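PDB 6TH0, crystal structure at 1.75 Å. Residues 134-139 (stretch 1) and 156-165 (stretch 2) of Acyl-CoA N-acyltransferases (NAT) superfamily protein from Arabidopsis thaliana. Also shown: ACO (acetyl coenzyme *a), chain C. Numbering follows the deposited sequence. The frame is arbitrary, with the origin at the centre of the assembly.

Stretch 1, residues 134-139: LHVIAH
Stretch 2, residues 156-165: RRLHGFYLIN

Residues 134-137 form the end of a β-strand, and the chain then leaves it through Ala-138 (phi/psi -70/-22°). In the second stretch, strand 156-158 turns a corner through a type II turn from Leu-158 to Phe-161, in which Gly-160 takes a positive phi (65/25°), and the turn leads into strand 161-164, which belongs to a different sheet or face. The axes of strands 134-137 and 161-164 approach to 8.4 Å and cross at -49°, running in broadly the same direction. The closest CA atoms across the stretches are those of Ile-137 and Tyr-162 (7.5 Å) and of Ala-138 and Arg-157 (7.7 Å), a spacing filled by side chains.

His-135 (chi1 m, chi2 89°) points toward the second stretch and lays its ring face-to-face on that of Phe-161 (chi1 t, chi2 80°), with centroids 4.1 Å apart and planes at 25°. Leu-158 (m, p) adds a van der Waals contact, its CD2 methyl lying 3.6 Å from His-135 NE2, oblique to the ring. Both imidazole nitrogens are hydrogen-bonded elsewhere in the structure, so the ring can stack without leaving a polar atom unsatisfied.

Tyr-162 (chi1 m, chi2 -60°) reaches across to the first strand, where its OH donates a weak hydrogen bond to His-135 O at 3.0 Å. The same carbonyl oxygen lies 3.3 Å from CH3 of the acetyl-CoA, whose acetyl O accepts a hydrogen bond from Ile-137 N (3.0 Å). Ile-137 (m, t) sets CG1 3.4 Å from Tyr-162 CD2 and extends CD1 to 3.6 Å from CD1 of Ile-164 (m, t), continuing the apolar contact along the strand.

At the exposed margin, Arg-157 is extended through chi3 (t, t, t), and chi4 of 100° turns its guanidinium so that one face covers Ala-138 CB, 3.7 Å from NH2. A water bridges the pair, accepting from Arg-157 NH2 (3.2 Å) and donating weakly to Ala-138 O (2.9 Å).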

ATOM      1  N   LEU A 134      -4.942   4.161   4.509  1.00 40.05           N
ATOM      2  CA  LEU A 134      -4.265   4.720   3.350  1.00 39.24           C
ATOM      3  C   LEU A 134      -5.088   5.892   2.840  1.00 35.89           C
ATOM      4  O   LEU A 134      -6.213   6.134   3.288  1.00 39.93           O
ATOM      5  CB  LEU A 134      -4.087   3.661   2.259  1.00 34.21           C
ATOM      6  CG  LEU A 134      -5.432   3.240   1.648  1.00 39.55           C
ATOM      7  CD1 LEU A 134      -5.196   2.835   0.223  1.00 50.95           C
ATOM      8  CD2 LEU A 134      -6.136   2.108   2.422  1.00 37.50           C
ATOM      9  N   HIS A 135      -4.524   6.594   1.869  1.00 38.97           N
ATOM     10  CA  HIS A 135      -5.209   7.663   1.170  1.00 38.20           C
ATOM     11  C   HIS A 135      -5.253   7.320  -0.308  1.00 41.23           C
ATOM     12  O   HIS A 135      -4.278   6.813  -0.868  1.00 42.96           O
ATOM     13  CB  HIS A 135      -4.519   9.016   1.388  1.00 37.02           C
ATOM     14  CG  HIS A 135      -4.558   9.492   2.806  1.00 42.98           C
ATOM     15  ND1 HIS A 135      -3.591   9.168   3.731  1.00 43.00           N
ATOM     16  CD2 HIS A 135      -5.444  10.288   3.448  1.00 49.56           C
ATOM     17  CE1 HIS A 135      -3.882   9.742   4.887  1.00 52.43           C
ATOM     18  NE2 HIS A 135      -5.003  10.426   4.741  1.00 44.72           N
ATOM     19  N   VAL A 136      -6.404   7.572  -0.920  1.00 37.99           N
ATOM     20  CA  VAL A 136      -6.628   7.346  -2.336  1.00 42.24           C
ATOM     21  C   VAL A 136      -6.887   8.691  -2.994  1.00 34.30           C
ATOM     22  O   VAL A 136      -7.635   9.520  -2.460  1.00 43.81           O
ATOM     23  CB  VAL A 136      -7.827   6.390  -2.542  1.00 51.87           C
ATOM     24  CG1 VAL A 136      -8.088   6.148  -4.004  1.00 58.48           C
ATOM     25  CG2 VAL A 136      -7.600   5.082  -1.779  1.00 47.47           C
ATOM     26  N   ILE A 137      -6.286   8.914  -4.165  1.00 34.74           N
ATOM     27  CA  ILE A 137      -6.624  10.115  -4.907  1.00 37.12           C
ATOM     28  C   ILE A 137      -8.118  10.084  -5.184  1.00 31.45           C
ATOM     29  O   ILE A 137      -8.650   9.063  -5.631  1.00 41.55           O
ATOM     30  CB  ILE A 137      -5.822  10.172  -6.213  1.00 43.84           C
ATOM     31  CG1 ILE A 137      -4.337  10.368  -5.911  1.00 53.43           C
ATOM     32  CG2 ILE A 137      -6.368  11.263  -7.108  1.00 45.12           C
ATOM     33  CD1 ILE A 137      -3.450  10.265  -7.154  1.00 53.54           C
ATOM     34  N   ALA A 138      -8.794  11.213  -4.952  1.00 37.20           N
ATOM     35  CA  ALA A 138     -10.256  11.202  -4.867  1.00 39.63           C
ATOM     36  C   ALA A 138     -10.939  10.957  -6.208  1.00 47.15           C
ATOM     37  O   ALA A 138     -12.100  10.534  -6.227  1.00 46.23           O
ATOM     38  CB  ALA A 138     -10.765  12.508  -4.266  1.00 42.10           C
ATOM     39  N   HIS A 139     -10.273  11.221  -7.327  1.00 45.85           N
ATOM     40  CA  HIS A 139     -10.901  10.997  -8.623  1.00 47.92           C
ATOM     41  C   HIS A 139     -10.516   9.647  -9.212  1.00 50.75           C
ATOM     42  O   HIS A 139     -10.856   9.361 -10.362  1.00 50.02           O
ATOM     43  CB  HIS A 139     -10.540  12.119  -9.596  1.00 47.23           C
ATOM     44  CG  HIS A 139      -9.077  12.224  -9.878  1.00 57.56           C
ATOM     45  ND1 HIS A 139      -8.397  11.281 -10.618  1.00 60.58           N
ATOM     46  CD2 HIS A 139      -8.158  13.148  -9.510  1.00 60.81           C
ATOM     47  CE1 HIS A 139      -7.123  11.622 -10.701  1.00 57.40           C
ATOM     48  NE2 HIS A 139      -6.953  12.754 -10.040  1.00 61.03           N
ATOM     49  N   ARG A 156     -13.370  10.017   5.107  1.00 42.77           N
ATOM     50  CA  ARG A 156     -13.528  11.454   4.908  1.00 45.22           C
ATOM     51  C   ARG A 156     -12.633  11.904   3.764  1.00 39.95           C
ATOM     52  O   ARG A 156     -11.704  11.205   3.358  1.00 41.92           O
ATOM     53  CB  ARG A 156     -13.202  12.231   6.191  1.00 50.52           C
ATOM     54  CG  ARG A 156     -11.810  11.951   6.773  1.00 44.65           C
ATOM     55  CD  ARG A 156     -11.838  12.302   8.264  1.00 53.45           C
ATOM     56  NE  ARG A 156     -10.643  11.826   8.943  1.00 54.52           N
ATOM     57  CZ  ARG A 156     -10.576  11.585  10.251  1.00 60.06           C
ATOM     58  NH1 ARG A 156     -11.645  11.765  11.018  1.00 61.51           N
ATOM     59  NH2 ARG A 156      -9.440  11.159  10.789  1.00 65.56           N
ATOM     60  N   ARG A 157     -12.907  13.109   3.276  1.00 36.99           N
ATOM     61  CA  ARG A 157     -12.140  13.726   2.205  1.00 39.43           C
ATOM     62  C   ARG A 157     -11.142  14.734   2.772  1.00 46.64           C
ATOM     63  O   ARG A 157     -11.510  15.572   3.604  1.00 51.15           O
ATOM     64  CB  ARG A 157     -13.076  14.428   1.224  1.00 40.12           C
ATOM     65  CG  ARG A 157     -12.392  14.966  -0.025  1.00 40.15           C
ATOM     66  CD  ARG A 157     -13.391  15.707  -0.889  1.00 43.87           C
ATOM     67  NE  ARG A 157     -12.809  16.062  -2.175  1.00 53.27           N
ATOM     68  CZ  ARG A 157     -13.017  15.376  -3.293  1.00 51.50           C
ATOM     69  NH1 ARG A 157     -12.449  15.768  -4.418  1.00 46.32           N
ATOM     70  NH2 ARG A 157     -13.793  14.297  -3.286  1.00 47.34           N
ATOM     71  N   LEU A 158      -9.886  14.637   2.337  1.00 42.02           N
ATOM     72  CA  LEU A 158      -8.836  15.581   2.714  1.00 42.60           C
ATOM     73  C   LEU A 158      -8.528  16.479   1.520  1.00 42.73           C
ATOM     74  O   LEU A 158      -8.115  15.994   0.464  1.00 47.10           O
ATOM     75  CB  LEU A 158      -7.570  14.851   3.169  1.00 46.65           C
ATOM     76  CG  LEU A 158      -7.725  14.135   4.513  1.00 47.80           C
ATOM     77  CD1 LEU A 158      -8.693  12.964   4.422  1.00 55.45           C
ATOM     78  CD2 LEU A 158      -6.380  13.700   5.077  1.00 58.22           C
ATOM     79  N   HIS A 159      -8.671  17.785   1.705  1.00 43.78           N
ATOM     80  CA  HIS A 159      -8.488  18.712   0.599  1.00 49.03           C
ATOM     81  C   HIS A 159      -7.016  19.054   0.376  1.00 53.90           C
ATOM     82  O   HIS A 159      -6.256  19.263   1.325  1.00 57.16           O
ATOM     83  CB  HIS A 159      -9.299  19.974   0.863  1.00 54.44           C
ATOM     84  CG  HIS A 159     -10.758  19.699   1.052  1.00 64.15           C
ATOM     85  ND1 HIS A 159     -11.634  19.579  -0.006  1.00 67.55           N
ATOM     86  CD2 HIS A 159     -11.490  19.492   2.172  1.00 70.37           C
ATOM     87  CE1 HIS A 159     -12.845  19.320   0.456  1.00 69.26           C
ATOM     88  NE2 HIS A 159     -12.784  19.259   1.773  1.00 70.48           N
ATOM     89  N   GLY A 160      -6.611  19.090  -0.892  1.00 49.05           N
ATOM     90  CA  GLY A 160      -5.238  19.459  -1.190  1.00 54.76           C
ATOM     91  C   GLY A 160      -4.199  18.486  -0.682  1.00 49.18           C
ATOM     92  O   GLY A 160      -3.059  18.879  -0.459  1.00 51.99           O
ATOM     93  N   PHE A 161      -4.568  17.222  -0.484  1.00 49.62           N
ATOM     94  CA  PHE A 161      -3.658  16.249   0.107  1.00 45.19           C
ATOM     95  C   PHE A 161      -2.451  15.999  -0.791  1.00 43.52           C
ATOM     96  O   PHE A 161      -1.317  15.915  -0.312  1.00 45.12           O
ATOM     97  CB  PHE A 161      -4.411  14.949   0.371  1.00 41.78           C
ATOM     98  CG  PHE A 161      -3.642  13.962   1.200  1.00 49.42           C
ATOM     99  CD1 PHE A 161      -3.583  14.098   2.577  1.00 48.61           C
ATOM    100  CD2 PHE A 161      -3.009  12.881   0.609  1.00 50.80           C
ATOM    101  CE1 PHE A 161      -2.863  13.193   3.348  1.00 54.83           C
ATOM    102  CE2 PHE A 161      -2.305  11.968   1.374  1.00 52.16           C
ATOM    103  CZ  PHE A 161      -2.236  12.118   2.739  1.00 53.60           C
ATOM    104  N   TYR A 162      -2.693  15.815  -2.083  1.00 49.52           N
ATOM    105  CA  TYR A 162      -1.704  15.418  -3.073  1.00 51.07           C
ATOM    106  C   TYR A 162      -1.292  16.585  -3.962  1.00 49.42           C
ATOM    107  O   TYR A 162      -2.085  17.487  -4.242  1.00 49.50           O
ATOM    108  CB  TYR A 162      -2.241  14.282  -3.940  1.00 50.26           C
ATOM    109  CG  TYR A 162      -2.371  12.956  -3.228  1.00 45.62           C
ATOM    110  CD1 TYR A 162      -1.263  12.348  -2.668  1.00 54.24           C
ATOM    111  CD2 TYR A 162      -3.593  12.294  -3.148  1.00 52.15           C
ATOM    112  CE1 TYR A 162      -1.361  11.131  -2.026  1.00 56.30           C
ATOM    113  CE2 TYR A 162      -3.699  11.059  -2.503  1.00 51.40           C
ATOM    114  CZ  TYR A 162      -2.570  10.489  -1.956  1.00 54.39           C
ATOM    115  OH  TYR A 162      -2.638   9.276  -1.315  1.00 66.98           O
ATOM    116  N   LEU A 163      -0.031  16.563  -4.398  1.00 53.37           N
ATOM    117  CA  LEU A 163       0.487  17.533  -5.352  1.00 60.45           C
ATOM    118  C   LEU A 163       1.067  16.745  -6.518  1.00 56.69           C
ATOM    119  O   LEU A 163       2.024  15.986  -6.336  1.00 61.67           O
ATOM    120  CB  LEU A 163       1.554  18.428  -4.713  1.00 63.63           C
ATOM    121  CG  LEU A 163       2.317  19.401  -5.616  1.00 63.75           C
ATOM    122  CD1 LEU A 163       1.365  20.357  -6.305  1.00 63.60           C
ATOM    123  CD2 LEU A 163       3.368  20.159  -4.822  1.00 65.08           C
ATOM    124  N   ILE A 164       0.462  16.890  -7.700  1.00 56.50           N
ATOM    125  CA  ILE A 164       0.809  16.085  -8.869  1.00 55.65           C
ATOM    126  C   ILE A 164       0.909  17.003 -10.081  1.00 57.32           C
ATOM    127  O   ILE A 164      -0.082  17.633 -10.471  1.00 55.33           O
ATOM    128  CB  ILE A 164      -0.217  14.971  -9.134  1.00 56.28           C
ATOM    129  CG1 ILE A 164      -0.425  14.123  -7.876  1.00 53.16           C
ATOM    130  CG2 ILE A 164       0.241  14.113 -10.302  1.00 58.99           C
ATOM    131  CD1 ILE A 164      -1.520  13.126  -8.001  1.00 54.64           C
ATOM    132  N   ASN A 165       2.092  17.062 -10.684  1.00 57.26           N
ATOM    133  CA  ASN A 165       2.339  17.919 -11.843  1.00 65.64           C
ATOM    134  C   ASN A 165       1.953  19.362 -11.525  1.00 68.33           C
ATOM    135  O   ASN A 165       1.284  20.044 -12.301  1.00 65.53           O
ATOM    136  CB  ASN A 165       1.599  17.403 -13.077  1.00 66.18           C
ATOM    137  CG  ASN A 165       2.254  17.849 -14.370  1.00 77.24           C
ATOM    138  OD1 ASN A 165       3.443  18.170 -14.390  1.00 85.35           O
ATOM    139  ND2 ASN A 165       1.484  17.876 -15.456  1.00 77.50           N
TER
HETATM  140  N1A ACO C 301     -12.073 -11.218 -14.648  1.00 86.94           N
HETATM  141  C2A ACO C 301     -12.534  -9.955 -14.945  1.00 84.04           C
HETATM  142  N3A ACO C 301     -12.457  -8.803 -14.256  1.00 82.65           N
HETATM  143  C4A ACO C 301     -11.789  -8.968 -13.049  1.00 81.41           C
HETATM  144  C5A ACO C 301     -11.251 -10.217 -12.601  1.00 84.32           C
HETATM  145  C6A ACO C 301     -11.422 -11.329 -13.447  1.00 89.29           C
HETATM  146  N6A ACO C 301     -10.927 -12.552 -13.074  1.00 92.77           N
HETATM  147  N7A ACO C 301     -10.630 -10.083 -11.353  1.00 83.07           N
HETATM  148  C8A ACO C 301     -10.789  -8.777 -11.052  1.00 82.65           C
HETATM  149  N9A ACO C 301     -11.480  -8.068 -12.035  1.00 77.77           N
HETATM  150  C1B ACO C 301     -11.840  -6.649 -12.033  1.00 74.12           C
HETATM  151  C2B ACO C 301     -12.268  -6.091 -10.599  1.00 73.55           C
HETATM  152  O2B ACO C 301     -13.574  -6.403 -10.351  1.00 65.16           O
HETATM  153  C3B ACO C 301     -12.092  -4.560 -11.033  1.00 70.65           C
HETATM  154  O3B ACO C 301     -13.135  -4.316 -11.842  1.00 65.21           O
HETATM  155  P3B ACO C 301     -13.717  -2.573 -11.758  1.00 75.21           P
HETATM  156  O7A ACO C 301     -12.547  -1.987 -12.503  1.00 77.77           O
HETATM  157  O8A ACO C 301     -15.051  -2.607 -12.484  1.00 83.68           O
HETATM  158  O9A ACO C 301     -13.706  -2.365 -10.262  1.00 80.56           O
HETATM  159  C4B ACO C 301     -10.732  -4.593 -11.810  1.00 63.61           C
HETATM  160  O4B ACO C 301     -10.680  -5.893 -12.485  1.00 69.38           O
HETATM  161  C5B ACO C 301      -9.529  -4.354 -10.878  1.00 49.85           C
HETATM  162  O5B ACO C 301      -9.529  -5.240  -9.802  1.00 50.34           O
HETATM  163  P1A ACO C 301      -8.013  -5.869  -9.637  1.00 48.25           P
HETATM  164  O1A ACO C 301      -7.657  -6.631 -10.859  1.00 52.07           O
HETATM  165  O2A ACO C 301      -7.943  -6.498  -8.274  1.00 46.78           O
HETATM  166  O3A ACO C 301      -6.866  -4.625  -9.552  1.00 41.18           O
HETATM  167  P2A ACO C 301      -5.791  -4.586 -10.721  1.00 47.50           P
HETATM  168  O4A ACO C 301      -4.744  -5.628 -10.570  1.00 41.45           O
HETATM  169  O5A ACO C 301      -6.365  -4.288 -12.082  1.00 48.41           O
HETATM  170  O6A ACO C 301      -4.880  -3.151 -10.362  1.00 44.71           O
HETATM  171  CBP ACO C 301      -4.812  -0.848  -9.668  1.00 41.62           C
HETATM  172  CCP ACO C 301      -5.690  -2.166  -9.819  1.00 38.51           C
HETATM  173  CDP ACO C 301      -3.774  -1.120  -8.605  1.00 41.74           C
HETATM  174  CEP ACO C 301      -5.695   0.336  -9.268  1.00 42.68           C
HETATM  175  CAP ACO C 301      -4.165  -0.632 -11.062  1.00 44.31           C
HETATM  176  OAP ACO C 301      -5.127  -0.173 -12.008  1.00 43.56           O
HETATM  177  C9P ACO C 301      -3.024   0.382 -11.079  1.00 38.23           C
HETATM  178  O9P ACO C 301      -1.875   0.013 -10.972  1.00 36.87           O
HETATM  179  N8P ACO C 301      -3.325   1.711 -11.296  1.00 39.09           N
HETATM  180  C7P ACO C 301      -2.257   2.764 -11.333  1.00 40.61           C
HETATM  181  C6P ACO C 301      -1.617   2.920  -9.985  1.00 39.70           C
HETATM  182  C5P ACO C 301      -2.672   3.411  -9.057  1.00 48.39           C
HETATM  183  O5P ACO C 301      -3.559   4.194  -9.358  1.00 50.27           O
HETATM  184  N4P ACO C 301      -2.619   2.920  -7.767  1.00 53.40           N
HETATM  185  C3P ACO C 301      -3.674   3.394  -6.873  1.00 61.53           C
HETATM  186  C2P ACO C 301      -3.166   3.422  -5.476  1.00 73.49           C
HETATM  187  S1P ACO C 301      -4.537   4.059  -4.393  1.00 71.57           S
HETATM  188  C   ACO C 301      -4.120   5.796  -4.534  1.00 80.95           C
HETATM  189  O   ACO C 301      -4.772   6.574  -5.186  1.00 71.09           O
HETATM  190  CH3 ACO C 301      -2.918   6.233  -3.873  1.00 81.07           C
HETATM  191  O   HOH W   1     -13.459  13.090  -6.248  1.00 50.95           O